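Putative PLP-dependent aminotransferase (Bacillus cereus ATCC 10987, PDB 3JU7) probably acts as a pyridoxal phosphate-dependent aminotransferase of the DegT/DnrJ/EryC1 family, working as a dimer and binding calcium. Local coordinates at residues N4-T12 and V348-M356; F50-N61 and G198-I209. All coordinates share one frame; numbering follows the deposited sequence.

Interaction 1 of 2, residues N4-T12 and V348-M356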
loop_
_atom_site.group_PDB
_atom_site.type_symbol
_atom_site.label_atom_id
_atom_site.label_comp_id
_atom_site.label_asym_id
_atom_site.label_seq_id
_atom_site.Cartn_x
_atom_site.Cartn_y
_atom_site.Cartn_z
ATOM N N ASN A 4 -6.597 -30.416 13.827
ATOM C CA ASN A 4 -5.273 -29.811 13.999
ATOM C C ASN A 4 -5.460 -28.455 14.652
ATOM O O ASN A 4 -6.449 -27.775 14.397
ATOM C CB ASN A 4 -4.559 -29.633 12.657
ATOM N N ILE A 5 -4.527 -28.065 15.510
ATOM C CA ILE A 5 -4.555 -26.745 16.099
ATOM C C ILE A 5 -3.638 -25.910 15.205
ATOM O O ILE A 5 -2.431 -26.123 15.175
ATOM C CB ILE A 5 -4.104 -26.760 17.563
ATOM C CG1 ILE A 5 -5.122 -27.519 18.423
ATOM C CG2 ILE A 5 -3.952 -25.338 18.080
ATOM C CD1 ILE A 5 -4.552 -28.025 19.788
ATOM N N PRO A 6 -4.213 -25.012 14.407
ATOM C CA PRO A 6 -3.414 -24.195 13.496
ATOM C C PRO A 6 -2.793 -23.001 14.200
ATOM O O PRO A 6 -3.277 -22.606 15.261
ATOM C CB PRO A 6 -4.438 -23.694 12.515
ATOM C CG PRO A 6 -5.678 -23.563 13.366
ATOM C CD PRO A 6 -5.643 -24.739 14.268
ATOM N N PHE A 7 -1.755 -22.420 13.607
ATOM C CA PHE A 7 -1.019 -21.329 14.283
ATOM C C PHE A 7 -1.861 -20.068 14.340
ATOM O O PHE A 7 -1.956 -19.438 15.387
ATOM C CB PHE A 7 0.353 -21.021 13.666
ATOM C CG PHE A 7 1.055 -19.849 14.316
ATOM C CD1 PHE A 7 1.638 -19.982 15.564
ATOM C CD2 PHE A 7 1.089 -18.600 13.691
ATOM C CE1 PHE A 7 2.259 -18.898 16.178
ATOM C CE2 PHE A 7 1.689 -17.523 14.299
ATOM C CZ PHE A 7 2.292 -17.685 15.554
ATOM N N LEU A 8 -2.464 -19.704 13.215
ATOM C CA LEU A 8 -3.297 -18.531 13.190
ATOM C C LEU A 8 -4.717 -18.877 12.774
ATOM O O LEU A 8 -4.953 -19.751 11.954
ATOM C CB LEU A 8 -2.687 -17.432 12.311
ATOM C CG LEU A 8 -2.399 -17.634 10.821
ATOM C CD1 LEU A 8 -1.739 -16.354 10.329
ATOM C CD2 LEU A 8 -1.489 -18.814 10.521
ATOM N N ARG A 9 -5.660 -18.227 13.427
ATOM C CA ARG A 9 -7.034 -18.344 13.077
ATOM C C ARG A 9 -7.658 -16.985 13.344
ATOM O O ARG A 9 -8.204 -16.729 14.417
ATOM C CB ARG A 9 -7.729 -19.430 13.891
ATOM C CG ARG A 9 -9.190 -19.631 13.467
ATOM C CD ARG A 9 -9.937 -20.593 14.341
ATOM N NE ARG A 9 -11.193 -20.985 13.706
ATOM C CZ ARG A 9 -12.296 -20.242 13.675
ATOM N NH1 ARG A 9 -12.336 -19.047 14.249
ATOM N NH2 ARG A 9 -13.376 -20.700 13.060
ATOM N N ALA A 10 -7.535 -16.114 12.348
ATOM C CA ALA A 10 -8.081 -14.794 12.418
ATOM C C ALA A 10 -9.602 -14.858 12.490
ATOM O O ALA A 10 -10.233 -15.741 11.881
ATOM C CB ALA A 10 -7.630 -13.995 11.225
ATOM N N SER A 11 -10.169 -13.943 13.266
ATOM C CA SER A 11 -11.590 -13.661 13.235
ATOM C C SER A 11 -11.840 -12.152 13.290
ATOM O O SER A 11 -11.838 -11.568 14.353
ATOM C CB SER A 11 -12.311 -14.340 14.393
ATOM O OG SER A 11 -12.198 -15.747 14.302
ATOM N N THR A 12 -12.066 -11.524 12.141
ATOM C CA THR A 12 -12.403 -10.112 12.106
ATOM C C THR A 12 -13.885 -9.995 12.466
ATOM O O THR A 12 -14.628 -10.973 12.397
ATOM C CB THR A 12 -12.147 -9.496 10.708
ATOM O OG1 THR A 12 -13.044 -10.108 9.779
ATOM C CG2 THR A 12 -10.683 -9.723 10.226
ATOM N N VAL A 348 10.018 -19.631 20.835
ATOM C CA VAL A 348 8.921 -20.417 20.264
ATOM C C VAL A 348 7.670 -19.550 20.283
ATOM O O VAL A 348 7.485 -18.772 21.227
ATOM C CB VAL A 348 8.676 -21.729 21.071
ATOM C CG1 VAL A 348 7.362 -22.411 20.628
ATOM C CG2 VAL A 348 9.880 -22.679 20.919
ATOM N N SER A 349 6.843 -19.660 19.230
ATOM C CA SER A 349 5.595 -18.918 19.097
ATOM C C SER A 349 4.436 -19.902 19.196
ATOM O O SER A 349 4.243 -20.724 18.303
ATOM C CB SER A 349 5.534 -18.175 17.746
ATOM O OG SER A 349 6.612 -17.260 17.590
ATOM N N LEU A 350 3.684 -19.856 20.290
ATOM C CA LEU A 350 2.652 -20.860 20.503
ATOM C C LEU A 350 1.316 -20.279 20.093
ATOM O O LEU A 350 1.069 -19.077 20.256
ATOM C CB LEU A 350 2.614 -21.365 21.941
ATOM C CG LEU A 350 3.877 -22.024 22.493
ATOM C CD1 LEU A 350 3.707 -22.346 23.980
ATOM C CD2 LEU A 350 4.219 -23.285 21.721
ATOM N N PRO A 351 0.437 -21.129 19.562
ATOM C CA PRO A 351 -0.793 -20.576 19.067
ATOM C C PRO A 351 -1.677 -19.977 20.140
ATOM O O PRO A 351 -1.790 -20.493 21.259
ATOM C CB PRO A 351 -1.480 -21.761 18.368
ATOM C CG PRO A 351 -0.700 -22.940 18.665
ATOM C CD PRO A 351 0.644 -22.517 19.129
ATOM N N LEU A 352 -2.313 -18.890 19.746
ATOM C CA LEU A 352 -3.281 -18.189 20.545
ATOM C C LEU A 352 -4.179 -17.477 19.546
ATOM O O LEU A 352 -3.680 -16.813 18.679
ATOM C CB LEU A 352 -2.579 -17.191 21.456
ATOM C CG LEU A 352 -3.377 -16.522 22.586
ATOM C CD1 LEU A 352 -2.395 -15.970 23.662
ATOM C CD2 LEU A 352 -4.258 -15.437 22.066
ATOM N N TRP A 353 -5.490 -17.681 19.615
ATOM C CA TRP A 353 -6.442 -16.985 18.746
ATOM C C TRP A 353 -7.806 -17.008 19.399
ATOM O O TRP A 353 -8.044 -17.830 20.286
ATOM C CB TRP A 353 -6.545 -17.590 17.336
ATOM C CG TRP A 353 -6.160 -19.031 17.208
ATOM C CD1 TRP A 353 -4.939 -19.509 16.835
ATOM C CD2 TRP A 353 -6.984 -20.176 17.447
ATOM N NE1 TRP A 353 -4.951 -20.875 16.819
ATOM C CE2 TRP A 353 -6.193 -21.313 17.196
ATOM C CE3 TRP A 353 -8.306 -20.350 17.845
ATOM C CZ2 TRP A 353 -6.682 -22.596 17.324
ATOM C CZ3 TRP A 353 -8.796 -21.619 17.971
ATOM C CH2 TRP A 353 -7.987 -22.732 17.718
ATOM N N GLU A 354 -8.677 -16.097 18.951
ATOM C CA GLU A 354 -10.017 -15.961 19.495
ATOM C C GLU A 354 -10.735 -17.269 19.284
ATOM O O GLU A 354 -10.744 -17.801 18.180
ATOM C CB GLU A 354 -10.811 -14.837 18.804
ATOM C CG GLU A 354 -10.264 -13.407 19.033
ATOM C CD GLU A 354 -11.062 -12.352 18.254
ATOM O OE1 GLU A 354 -12.301 -12.375 18.340
ATOM O OE2 GLU A 354 -10.464 -11.509 17.545
ATOM N N GLY A 355 -11.312 -17.794 20.345
ATOM C CA GLY A 355 -12.027 -19.043 20.273
ATOM C C GLY A 355 -11.234 -20.144 20.893
ATOM O O GLY A 355 -11.790 -21.166 21.212
HETATM N N MSE A 356 -9.934 -19.964 21.080
HETATM C CA MSE A 356 -9.176 -21.003 21.778
HETATM C C MSE A 356 -9.786 -21.338 23.161
HETATM O O MSE A 356 -10.024 -20.446 23.965
HETATM C CB MSE A 356 -7.729 -20.589 21.937
HETATM C CG MSE A 356 -6.855 -21.770 22.297
HETATM SE SE MSE A 356 -5.039 -21.307 22.077
HETATM C CE MSE A 356 -4.884 -21.420 20.183
HETATM O O HOH W 1 -7.890 -14.780 16.438
HETATM O O HOH W 2 -10.404 -17.378 15.498
HETATM O O HOH W 3 -8.835 -12.504 15.672
#

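Interaction 2 of 2, residues F50-N61 and G198-I209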
loop_
_atom_site.group_PDB
_atom_site.type_symbol
_atom_site.label_atom_id
_atom_site.label_comp_id
_atom_site.label_asym_id
_atom_site.label_seq_id
_atom_site.Cartn_x
_atom_site.Cartn_y
_atom_site.Cartn_z
ATOM N N PHE A 50 -6.212 7.961 22.699
ATOM C CA PHE A 50 -5.105 8.893 22.899
ATOM C C PHE A 50 -5.426 10.171 23.649
ATOM O O PHE A 50 -4.665 11.139 23.578
ATOM C CB PHE A 50 -4.454 9.217 21.575
ATOM C CG PHE A 50 -3.777 8.040 20.928
ATOM C CD1 PHE A 50 -2.587 7.572 21.424
ATOM C CD2 PHE A 50 -4.329 7.415 19.818
ATOM C CE1 PHE A 50 -1.942 6.488 20.824
ATOM C CE2 PHE A 50 -3.680 6.325 19.217
ATOM C CZ PHE A 50 -2.500 5.875 19.723
ATOM N N GLN A 51 -6.541 10.150 24.369
ATOM C CA GLN A 51 -6.971 11.240 25.225
ATOM C C GLN A 51 -6.990 12.542 24.455
ATOM O O GLN A 51 -6.722 13.591 25.027
ATOM C CB GLN A 51 -6.067 11.343 26.470
ATOM C CG GLN A 51 -6.133 10.122 27.402
ATOM C CD GLN A 51 -5.039 10.136 28.483
ATOM O OE1 GLN A 51 -4.749 11.173 29.074
ATOM N NE2 GLN A 51 -4.430 8.981 28.737
ATOM N N ASN A 52 -7.301 12.474 23.155
ATOM C CA ASN A 52 -7.353 13.659 22.319
ATOM C C ASN A 52 -6.115 14.532 22.412
ATOM O O ASN A 52 -6.210 15.773 22.382
ATOM C CB ASN A 52 -8.602 14.510 22.680
ATOM C CG ASN A 52 -9.877 13.944 22.091
ATOM O OD1 ASN A 52 -9.928 13.568 20.912
ATOM N ND2 ASN A 52 -10.891 13.847 22.905
ATOM N N ARG A 53 -4.953 13.892 22.546
ATOM C CA ARG A 53 -3.695 14.578 22.518
ATOM C C ARG A 53 -2.837 13.878 21.455
ATOM O O ARG A 53 -2.620 12.649 21.518
ATOM C CB ARG A 53 -2.996 14.499 23.875
ATOM C CG ARG A 53 -3.767 15.051 25.034
ATOM C CD ARG A 53 -2.813 15.449 26.183
ATOM N NE ARG A 53 -2.033 14.312 26.677
ATOM C CZ ARG A 53 -2.483 13.409 27.552
ATOM N NH1 ARG A 53 -3.729 13.479 28.040
ATOM N NH2 ARG A 53 -1.692 12.421 27.943
ATOM N N GLY A 54 -2.342 14.681 20.518
ATOM C CA GLY A 54 -1.652 14.192 19.346
ATOM C C GLY A 54 -2.634 14.012 18.186
ATOM O O GLY A 54 -3.741 14.584 18.175
ATOM N N ALA A 55 -2.217 13.201 17.223
ATOM C CA ALA A 55 -2.966 12.993 16.009
ATOM C C ALA A 55 -2.616 11.639 15.429
ATOM O O ALA A 55 -1.500 11.120 15.622
ATOM C CB ALA A 55 -2.660 14.091 14.989
ATOM N N VAL A 56 -3.558 11.090 14.671
ATOM C CA VAL A 56 -3.328 9.838 13.991
ATOM C C VAL A 56 -3.675 9.941 12.501
ATOM O O VAL A 56 -4.502 10.798 12.059
ATOM C CB VAL A 56 -4.185 8.685 14.604
ATOM C CG1 VAL A 56 -3.833 8.427 16.111
ATOM C CG2 VAL A 56 -5.648 8.987 14.401
ATOM N N THR A 57 -3.065 9.049 11.714
ATOM C CA THR A 57 -3.576 8.827 10.378
ATOM C C THR A 57 -3.640 7.341 10.070
ATOM O O THR A 57 -2.737 6.577 10.448
ATOM C CB THR A 57 -2.755 9.556 9.309
ATOM O OG1 THR A 57 -3.481 9.475 8.082
ATOM C CG2 THR A 57 -1.286 8.919 9.150
ATOM N N THR A 58 -4.707 6.916 9.391
ATOM C CA THR A 58 -4.756 5.535 8.891
ATOM C C THR A 58 -3.787 5.415 7.714
ATOM O O THR A 58 -3.420 6.425 7.123
ATOM C CB THR A 58 -6.150 5.129 8.463
ATOM O OG1 THR A 58 -6.600 5.996 7.412
ATOM C CG2 THR A 58 -7.150 5.206 9.661
ATOM N N VAL A 59 -3.311 4.196 7.443
ATOM C CA VAL A 59 -2.518 3.902 6.244
ATOM C C VAL A 59 -2.979 2.548 5.709
ATOM O O VAL A 59 -3.674 1.824 6.410
ATOM C CB VAL A 59 -1.013 3.895 6.512
ATOM C CG1 VAL A 59 -0.548 5.312 6.848
ATOM C CG2 VAL A 59 -0.663 2.902 7.630
ATOM N N ALA A 60 -2.587 2.189 4.484
ATOM C CA ALA A 60 -3.146 1.000 3.852
ATOM C C ALA A 60 -2.614 -0.272 4.486
ATOM O O ALA A 60 -3.281 -1.301 4.472
ATOM C CB ALA A 60 -2.915 1.022 2.366
ATOM N N ASN A 61 -1.399 -0.189 5.025
ATOM C CA ASN A 61 -0.798 -1.228 5.844
ATOM C C ASN A 61 0.400 -0.625 6.626
ATOM O O ASN A 61 0.917 0.460 6.273
ATOM C CB ASN A 61 -0.430 -2.482 4.996
ATOM C CG ASN A 61 0.687 -2.232 4.013
ATOM O OD1 ASN A 61 1.795 -1.819 4.408
ATOM N ND2 ASN A 61 0.445 -2.551 2.729
ATOM N N GLY A 198 -4.507 -2.963 6.895
ATOM C CA GLY A 198 -4.595 -1.622 7.414
ATOM C C GLY A 198 -3.485 -1.326 8.415
ATOM O O GLY A 198 -2.733 -2.202 8.804
ATOM N N GLY A 199 -3.412 -0.084 8.841
ATOM C CA GLY A 199 -2.465 0.346 9.836
ATOM C C GLY A 199 -2.778 1.762 10.267
ATOM O O GLY A 199 -3.724 2.374 9.755
ATOM N N LEU A 200 -1.971 2.258 11.215
ATOM C CA LEU A 200 -2.140 3.570 11.818
ATOM C C LEU A 200 -0.784 4.150 12.230
ATOM O O LEU A 200 0.160 3.406 12.607
ATOM C CB LEU A 200 -3.014 3.464 13.041
ATOM C CG LEU A 200 -3.582 4.773 13.659
ATOM C CD1 LEU A 200 -4.831 5.247 12.948
ATOM C CD2 LEU A 200 -3.850 4.634 15.122
ATOM N N ILE A 201 -0.682 5.478 12.152
ATOM C CA ILE A 201 0.469 6.202 12.682
ATOM C C ILE A 201 -0.010 7.195 13.707
ATOM O O ILE A 201 -0.951 7.909 13.461
ATOM C CB ILE A 201 1.307 6.950 11.603
ATOM C CG1 ILE A 201 1.614 6.013 10.432
ATOM C CG2 ILE A 201 2.592 7.481 12.243
ATOM C CD1 ILE A 201 2.528 6.611 9.347
ATOM N N TYR A 202 0.635 7.209 14.869
ATOM C CA TYR A 202 0.332 8.187 15.916
ATOM C C TYR A 202 1.566 9.051 16.148
ATOM O O TYR A 202 2.686 8.554 16.082
ATOM C CB TYR A 202 0.009 7.500 17.251
ATOM C CG TYR A 202 -0.058 8.485 18.383
ATOM C CD1 TYR A 202 -1.220 9.223 18.624
ATOM C CD2 TYR A 202 1.058 8.744 19.184
ATOM C CE1 TYR A 202 -1.279 10.159 19.650
ATOM C CE2 TYR A 202 0.997 9.688 20.216
ATOM C CZ TYR A 202 -0.177 10.373 20.455
ATOM O OH TYR A 202 -0.226 11.307 21.477
ATOM N N SER A 203 1.355 10.334 16.402
ATOM C CA SER A 203 2.418 11.195 16.937
ATOM C C SER A 203 1.775 12.263 17.783
ATOM O O SER A 203 0.619 12.675 17.574
ATOM C CB SER A 203 3.322 11.805 15.857
ATOM O OG SER A 203 4.373 12.583 16.408
ATOM N N LYS A 204 2.513 12.686 18.787
ATOM C CA LYS A 204 2.115 13.872 19.503
ATOM C C LYS A 204 2.240 15.069 18.544
ATOM O O LYS A 204 1.540 16.076 18.707
ATOM C CB LYS A 204 2.982 14.028 20.729
ATOM C CG LYS A 204 2.715 15.276 21.545
ATOM C CD LYS A 204 1.360 15.269 22.179
ATOM C CE LYS A 204 1.272 16.374 23.243
ATOM N NZ LYS A 204 0.301 16.026 24.286
ATOM N N ASN A 205 3.104 14.938 17.528
ATOM C CA ASN A 205 3.343 16.022 16.583
ATOM C C ASN A 205 2.305 16.050 15.468
ATOM O O ASN A 205 2.392 15.306 14.489
ATOM C CB ASN A 205 4.744 15.909 16.016
ATOM C CG ASN A 205 5.143 17.128 15.217
ATOM O OD1 ASN A 205 4.395 17.627 14.353
ATOM N ND2 ASN A 205 6.352 17.598 15.471
ATOM N N GLU A 206 1.325 16.928 15.619
ATOM C CA GLU A 206 0.184 16.992 14.715
ATOM C C GLU A 206 0.584 17.408 13.323
ATOM O O GLU A 206 0.128 16.815 12.355
ATOM C CB GLU A 206 -0.878 17.948 15.268
ATOM C CG GLU A 206 -1.448 17.475 16.619
ATOM C CD GLU A 206 -2.520 18.389 17.175
ATOM O OE1 GLU A 206 -3.244 19.046 16.388
ATOM O OE2 GLU A 206 -2.647 18.454 18.417
ATOM N N GLU A 207 1.454 18.406 13.211
ATOM C CA GLU A 207 1.943 18.843 11.903
ATOM C C GLU A 207 2.594 17.685 11.146
ATOM O O GLU A 207 2.330 17.504 9.965
ATOM C CB GLU A 207 2.958 19.992 12.058
ATOM C CG GLU A 207 2.382 21.321 12.581
ATOM N N ASP A 208 3.419 16.874 11.806
ATOM C CA ASP A 208 4.026 15.713 11.128
ATOM C C ASP A 208 2.981 14.738 10.571
ATOM O O ASP A 208 3.114 14.238 9.463
ATOM C CB ASP A 208 4.956 14.946 12.072
ATOM C CG ASP A 208 6.230 15.724 12.429
ATOM O OD1 ASP A 208 6.547 16.740 11.752
ATOM O OD2 ASP A 208 6.897 15.319 13.411
ATOM N N ILE A 209 1.951 14.477 11.353
ATOM C CA ILE A 209 0.829 13.642 10.919
ATOM C C ILE A 209 0.119 14.260 9.726
ATOM O O ILE A 209 -0.211 13.549 8.798
ATOM C CB ILE A 209 -0.183 13.396 12.071
ATOM C CG1 ILE A 209 0.508 12.555 13.167
ATOM C CG2 ILE A 209 -1.495 12.739 11.563
ATOM C CD1 ILE A 209 0.807 11.158 12.806
HETATM O O HOH W 4 -3.369 17.649 20.587
#

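Interaction 1 of 2, residues N4-T12 and V348-M356
Trp-353 lays one face of its indole against Arg-9 and turns an edge to the backbone of Pro-6 and Phe-7. A tryptophan suits the place, offering a broad face to an aliphatic chain and an edge N-H to a carbonyl. Trp-353 CB sits 3.5 Å from Arg-9 O. Beyond it, CG and CD2 lie beneath Arg-9 CB, a CH-pi contact with Arg-9 CB 3.8 Å from the centroid of the Trp-353 five-membered ring. With CG anti to the backbone N (chi1 -176°) and the chain extended, Arg-9 runs on until CD reaches CE3 and CZ3 of the indole. CD1 meets Phe-7 O at the ring edge, and Trp-353 NE1 donates to Pro-6 O at 2.9 Å, an acceptor tilted out of the ring plane. At the far rim Trp-353 CZ2 touches Pro-6 CD and Ile-5 CG2. Met-356, a selenomethionine, lays its CE over the opposite face, brought back by the type II turn of residues 353-356, whose third position, Gly-355, has the positive phi suited to glycine. In the fold, this joins the N-terminal arm to the loop leaving strand 347-350. The Phe-7 ring turns its edge to Ser-349 O. Water 2 links Arg-9 NH1 and Ser-11 OG to Glu-354 O, while the Glu-354 carboxylate forms a salt bridge with Lys-253.

Interaction 2 of 2, residues F50-N61 and G198-I209
Ala-55, Thr-57 and Val-59 form hydrogen-bonded pairs with Ser-203, Ile-201 and Gly-199, joining two antiparallel strands. Thr-57 N reaches Ile-201 O at 3.0 Å, and only Gly-199 N to Val-59 O is weak. One further bond comes from a side chain: Tyr-202 OH donates to Arg-53 O at 2.7 Å, from above the carbonyl plane. Aromatic contact is an offset stack of Phe-50 on Tyr-202, centroids 4.0 Å apart and planes at 12°. Tyr-202 has CG anti to its N (chi1 170°), which carries the ring beneath Phe-50 and its hydroxyl to Arg-53. Apolar packing divides between the faces. Beside Tyr-202, Val-56 sets CG1 against the ring edge at CD1 (3.7 Å), and Leu-200 brings CD1 to Val-56 CB; on the other face Ile-209 CG2 meets Ala-55 CB at 3.9 Å. Lys-204 NZ lies 3.8 Å from Arg-53 NE, a like-charge pair probably eased by Asp-178, salt-bridged to Arg-53. Gly-54, with positive phi (93°) and its CA close against Ser-203 O, suits glycine. Strand 55-59 is outermost in its sheet within this chain, and helices 36-48 and 206-215 pack on its faces, an alpha/beta/alpha layering as in the large domain of fold-type I aminotransferases, where an antiparallel strand adjoins the edge strand.

From the N terminus, the chain first lays down residues 4-12, then enters helices 19-28 and 36-48 and reaches strand 55-59 within residues 50-61. That segment is met by residues 198-209, 137 residues on, which closes interaction 2, after the chain has passed through strands 159-161 and 182-186 of the same sheet. Only then, past helices 237-248 and 250-270, does segment 348-356 come back to residues 4-12 and close interaction 1. The smaller loop is thus wholly enclosed by the larger one and the two do not cross. The centres of interaction 1 and interaction 2 lie about 29 Å apart. Interaction 2 fixes an edge strand; interaction 1 ties the N-terminal arm to the loop between strand 347-350 and helix 358-368.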